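Local atomic coordinates of F5/8 type C domain protein (Bacteroides ovatus, PDB entry 4ZRX), a protein that is a putative alpha-L-fucosidase, probably removing terminal L-fucose from glycans, and carries a further F5/8 type C domain that may bind sugars. Residues N6-F14 and M26-Q36. Residues are numbered along the deposited sequence; the frame is centred on the assembly and turned at random. Where two conformers were deposited one is given.
Sequences NYYVKHVEF and MAARLVPTPQQ. With EDO (1,2-ethanediol), chain C.
Tyr-8 and Arg-29 meet through both backbone and side chain. Tyr-8 N donates to Arg-29 O at 2.8 Å, Val-31 N to Tyr-8 O, and Lys-10 N to Val-31 O. These three bonds pair strands 8-9 and 30-31 in parallel.

The tight part lies beside the Tyr-8 ring. Val-12 CG2 sits over the centre of one ring face. The methyl CE of Met-26, a selenomethionine, presses on Val-12 CG2 at 3.3 Å, closer than usual for two carbons, and also touches Tyr-8 CZ. Bent at chi3 (82°), the Met-26 chain brings this methyl back to the valine, while its SE lies at the edge of the Phe-14 ring, 4.0 Å from Phe-14 CD1, in a Met-aromatic contact. Buried Leu-30 packs its CD1 against the backbone of 8-11, 3.4 Å from Tyr-8 O.

Next to this core the contact is polar but well held. Arg-29 NH1 gives a nearly straight bond (170°) to Asn-6 O, which lies in the guanidinium plane. Arg-29 NH2 reaches Tyr-8 OH at 3.2 Å and also forms a salt bridge with Asp-25. With an alanine in place of Arg-29, Asn-6 O and the Tyr-8 hydroxyl would probably lose this donor, and Asp-25 its charge partner.

The solvent side is looser. There exposed Val-9 touches Val-31 CG2 with its CG2 and Thr-33 CG2 with its CG1 (3.8 Å). Lys-10 CD also lies against Thr-33 CG2, and Lys-10 NZ forms salt bridges with Asp-222 and Asp-223. Thr-33 and Gln-36 form a capping box: Gln-36 N donates to Thr-33 OG1, and Thr-33 N to Gln-36 OE1. Strand 11-13 pairs antiparallel with strand 279-290, which ties this small parallel pair to the large mixed sheet, consistent with the TIM-barrel fold of the alpha-L-fucosidase family.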
loop_
_atom_site.group_PDB
_atom_site.type_symbol
_atom_site.label_atom_id
_atom_site.label_comp_id
_atom_site.label_asym_id
_atom_site.label_seq_id
_atom_site.Cartn_x
_atom_site.Cartn_y
_atom_site.Cartn_z
ATOM N N ASN A 6 10.348 34.581 -1.191
ATOM C CA ASN A 6 9.470 34.116 -2.249
ATOM C C ASN A 6 9.524 32.580 -2.460
ATOM O O ASN A 6 10.530 31.949 -2.166
ATOM C CB ASN A 6 9.831 34.762 -3.579
ATOM C CG ASN A 6 11.237 34.404 -4.032
ATOM O OD1 ASN A 6 12.223 34.837 -3.401
ATOM N ND2 ASN A 6 11.354 33.627 -5.106
ATOM N N TYR A 7 8.449 32.063 -3.031
ATOM C CA TYR A 7 8.273 30.630 -3.246
ATOM C C TYR A 7 7.895 30.384 -4.695
ATOM O O TYR A 7 7.283 31.247 -5.361
ATOM C CB TYR A 7 7.207 30.071 -2.296
ATOM C CG TYR A 7 7.547 30.386 -0.856
ATOM C CD1 TYR A 7 8.489 29.643 -0.170
ATOM C CD2 TYR A 7 6.992 31.488 -0.209
ATOM C CE1 TYR A 7 8.849 29.953 1.143
ATOM C CE2 TYR A 7 7.351 31.808 1.111
ATOM C CZ TYR A 7 8.273 31.031 1.763
ATOM O OH TYR A 7 8.645 31.380 3.013
ATOM N N TYR A 8 8.250 29.206 -5.176
ATOM C CA TYR A 8 7.908 28.769 -6.518
ATOM C C TYR A 8 6.797 27.763 -6.425
ATOM O O TYR A 8 6.982 26.689 -5.808
ATOM C CB TYR A 8 9.112 28.081 -7.153
ATOM C CG TYR A 8 10.324 28.930 -7.063
ATOM C CD1 TYR A 8 10.414 30.107 -7.837
ATOM C CD2 TYR A 8 11.375 28.622 -6.214
ATOM C CE1 TYR A 8 11.540 30.906 -7.774
ATOM C CE2 TYR A 8 12.503 29.463 -6.147
ATOM C CZ TYR A 8 12.574 30.579 -6.932
ATOM O OH TYR A 8 13.688 31.396 -6.807
ATOM N N VAL A 9 5.637 28.055 -6.987
ATOM C CA VAL A 9 4.508 27.127 -6.911
ATOM C C VAL A 9 4.672 26.040 -7.974
ATOM O O VAL A 9 4.673 26.335 -9.153
ATOM C CB VAL A 9 3.134 27.847 -7.030
ATOM C CG1 VAL A 9 2.015 26.893 -6.947
ATOM C CG2 VAL A 9 2.969 28.900 -5.942
ATOM N N LYS A 10 4.809 24.770 -7.515
ATOM C CA LYS A 10 4.727 23.532 -8.338
ATOM C C LYS A 10 5.898 23.207 -9.221
ATOM O O LYS A 10 6.219 22.022 -9.415
ATOM C CB LYS A 10 3.402 23.461 -9.126
ATOM C CG LYS A 10 3.084 22.107 -9.704
ATOM C CD LYS A 10 1.685 22.136 -10.342
ATOM C CE LYS A 10 1.429 20.952 -11.274
ATOM N NZ LYS A 10 0.015 20.992 -11.776
ATOM N N HIS A 11 6.553 24.236 -9.764
ATOM C CA HIS A 11 7.710 24.052 -10.640
ATOM C C HIS A 11 8.692 25.175 -10.475
ATOM O O HIS A 11 8.280 26.319 -10.243
ATOM C CB HIS A 11 7.187 23.942 -12.081
ATOM C CG HIS A 11 8.241 23.853 -13.121
ATOM N ND1 HIS A 11 8.362 24.808 -14.107
ATOM C CD2 HIS A 11 9.200 22.932 -13.368
ATOM C CE1 HIS A 11 9.357 24.475 -14.912
ATOM N NE2 HIS A 11 9.878 23.341 -14.492
ATOM N N VAL A 12 9.971 24.840 -10.533
ATOM C CA VAL A 12 11.006 25.837 -10.634
ATOM C C VAL A 12 12.054 25.372 -11.630
ATOM O O VAL A 12 12.414 24.222 -11.653
ATOM C CB VAL A 12 11.650 26.137 -9.238
ATOM C CG1 VAL A 12 12.319 24.885 -8.588
ATOM C CG2 VAL A 12 12.662 27.247 -9.347
ATOM N N GLU A 13 12.528 26.307 -12.463
ATOM C CA GLU A 13 13.603 26.075 -13.422
ATOM C C GLU A 13 14.886 26.678 -12.851
ATOM O O GLU A 13 14.880 27.840 -12.456
ATOM C CB GLU A 13 13.264 26.780 -14.751
ATOM C CG GLU A 13 12.070 26.180 -15.473
ATOM C CD GLU A 13 10.918 27.172 -15.740
ATOM O OE1 GLU A 13 10.595 28.030 -14.871
ATOM O OE2 GLU A 13 10.294 27.041 -16.806
ATOM N N PHE A 14 15.974 25.926 -12.808
ATOM C CA PHE A 14 17.217 26.461 -12.309
ATOM C C PHE A 14 17.870 27.230 -13.481
ATOM O O PHE A 14 17.863 26.742 -14.616
ATOM C CB PHE A 14 18.161 25.370 -11.847
ATOM C CG PHE A 14 17.606 24.496 -10.778
ATOM C CD1 PHE A 14 16.885 25.032 -9.697
ATOM C CD2 PHE A 14 17.848 23.128 -10.822
ATOM C CE1 PHE A 14 16.381 24.193 -8.695
ATOM C CE2 PHE A 14 17.333 22.284 -9.812
ATOM C CZ PHE A 14 16.616 22.845 -8.742
HETATM N N MSE A 26 16.731 27.345 -4.136
HETATM C CA MSE A 26 15.514 27.375 -4.899
HETATM C C MSE A 26 14.648 26.148 -4.553
HETATM O O MSE A 26 13.441 26.249 -4.355
HETATM C CB MSE A 26 15.829 27.448 -6.387
HETATM C CG MSE A 26 16.509 28.791 -6.740
HETATM SE SE MSE A 26 16.929 28.871 -8.631
HETATM C CE MSE A 26 15.184 29.422 -9.279
ATOM N N ALA A 27 15.293 25.001 -4.460
ATOM C CA ALA A 27 14.566 23.751 -4.132
ATOM C C ALA A 27 13.785 23.860 -2.811
ATOM O O ALA A 27 12.668 23.374 -2.672
ATOM C CB ALA A 27 15.560 22.574 -4.036
ATOM N N ALA A 28 14.412 24.519 -1.832
ATOM C CA ALA A 28 13.836 24.691 -0.525
ATOM C C ALA A 28 12.579 25.533 -0.567
ATOM O O ALA A 28 11.785 25.511 0.383
ATOM C CB ALA A 28 14.887 25.328 0.439
ATOM N N ARG A 29 12.401 26.320 -1.627
ATOM C CA ARG A 29 11.267 27.225 -1.687
ATOM C C ARG A 29 10.260 26.847 -2.731
ATOM O O ARG A 29 9.405 27.642 -3.120
ATOM C CB ARG A 29 11.789 28.643 -1.916
ATOM C CG ARG A 29 12.571 29.121 -0.727
ATOM C CD ARG A 29 13.127 30.512 -0.941
ATOM N NE ARG A 29 14.189 30.491 -1.935
ATOM C CZ ARG A 29 14.113 31.001 -3.160
ATOM N NH1 ARG A 29 13.011 31.596 -3.609
ATOM N NH2 ARG A 29 15.162 30.916 -3.964
ATOM N N LEU A 30 10.322 25.585 -3.165
ATOM C CA LEU A 30 9.350 25.018 -4.065
ATOM C C LEU A 30 8.181 24.458 -3.259
ATOM O O LEU A 30 8.398 23.704 -2.317
ATOM C CB LEU A 30 10.006 23.919 -4.869
ATOM C CG LEU A 30 9.146 23.055 -5.782
ATOM C CD1 LEU A 30 8.540 23.905 -6.896
ATOM C CD2 LEU A 30 9.972 21.946 -6.373
ATOM N N VAL A 31 6.969 24.832 -3.615
ATOM C CA VAL A 31 5.804 24.619 -2.780
ATOM C C VAL A 31 4.608 24.035 -3.580
ATOM O O VAL A 31 4.540 24.236 -4.763
ATOM C CB VAL A 31 5.372 25.889 -2.036
ATOM C CG1 VAL A 31 6.498 26.414 -1.219
ATOM C CG2 VAL A 31 4.808 26.928 -2.978
ATOM N N PRO A 32 3.702 23.282 -2.935
ATOM C CA PRO A 32 2.488 22.780 -3.621
ATOM C C PRO A 32 1.514 23.885 -4.027
ATOM O O PRO A 32 1.478 24.975 -3.416
ATOM C CB PRO A 32 1.802 21.866 -2.559
ATOM C CG PRO A 32 2.409 22.320 -1.229
ATOM C CD PRO A 32 3.776 22.814 -1.536
ATOM N N THR A 33 0.711 23.596 -5.055
ATOM C CA THR A 33 -0.506 24.389 -5.313
ATOM C C THR A 33 -1.462 24.197 -4.164
ATOM O O THR A 33 -1.350 23.227 -3.420
ATOM C CB THR A 33 -1.204 23.916 -6.603
ATOM O OG1 THR A 33 -1.654 22.574 -6.440
ATOM C CG2 THR A 33 -0.311 23.964 -7.762
ATOM N N PRO A 34 -2.497 25.067 -4.042
ATOM C CA PRO A 34 -3.544 24.792 -3.051
ATOM C C PRO A 34 -4.205 23.427 -3.256
ATOM O O PRO A 34 -4.561 22.768 -2.275
ATOM C CB PRO A 34 -4.563 25.909 -3.304
ATOM C CG PRO A 34 -3.700 27.012 -3.788
ATOM C CD PRO A 34 -2.745 26.354 -4.736
ATOM N N GLN A 35 -4.360 23.024 -4.503
ATOM C CA GLN A 35 -5.000 21.709 -4.789
ATOM C C GLN A 35 -4.118 20.546 -4.325
ATOM O O GLN A 35 -4.608 19.561 -3.751
ATOM C CB GLN A 35 -5.329 21.579 -6.262
ATOM C CG GLN A 35 -6.335 22.635 -6.775
ATOM C CD GLN A 35 -5.682 23.939 -7.311
ATOM O OE1 GLN A 35 -4.585 24.320 -6.985
ATOM N NE2 GLN A 35 -6.414 24.612 -8.177
ATOM N N GLN A 36 -2.833 20.661 -4.564
ATOM C CA GLN A 36 -1.911 19.625 -4.092
ATOM C C GLN A 36 -1.836 19.570 -2.596
ATOM O O GLN A 36 -1.686 18.493 -2.017
ATOM C CB GLN A 36 -0.544 19.848 -4.673
ATOM C CG GLN A 36 -0.438 19.556 -6.142
ATOM C CD GLN A 36 0.946 19.914 -6.622
ATOM O OE1 GLN A 36 1.398 21.071 -6.430
ATOM N NE2 GLN A 36 1.646 18.984 -7.231
HETATM C C1 EDO C . -0.682 25.692 -0.548
HETATM O O1 EDO C . -1.210 26.980 -0.886
HETATM C C2 EDO C . 0.709 25.792 0.036
HETATM O O2 EDO C . 1.725 25.880 -0.959
#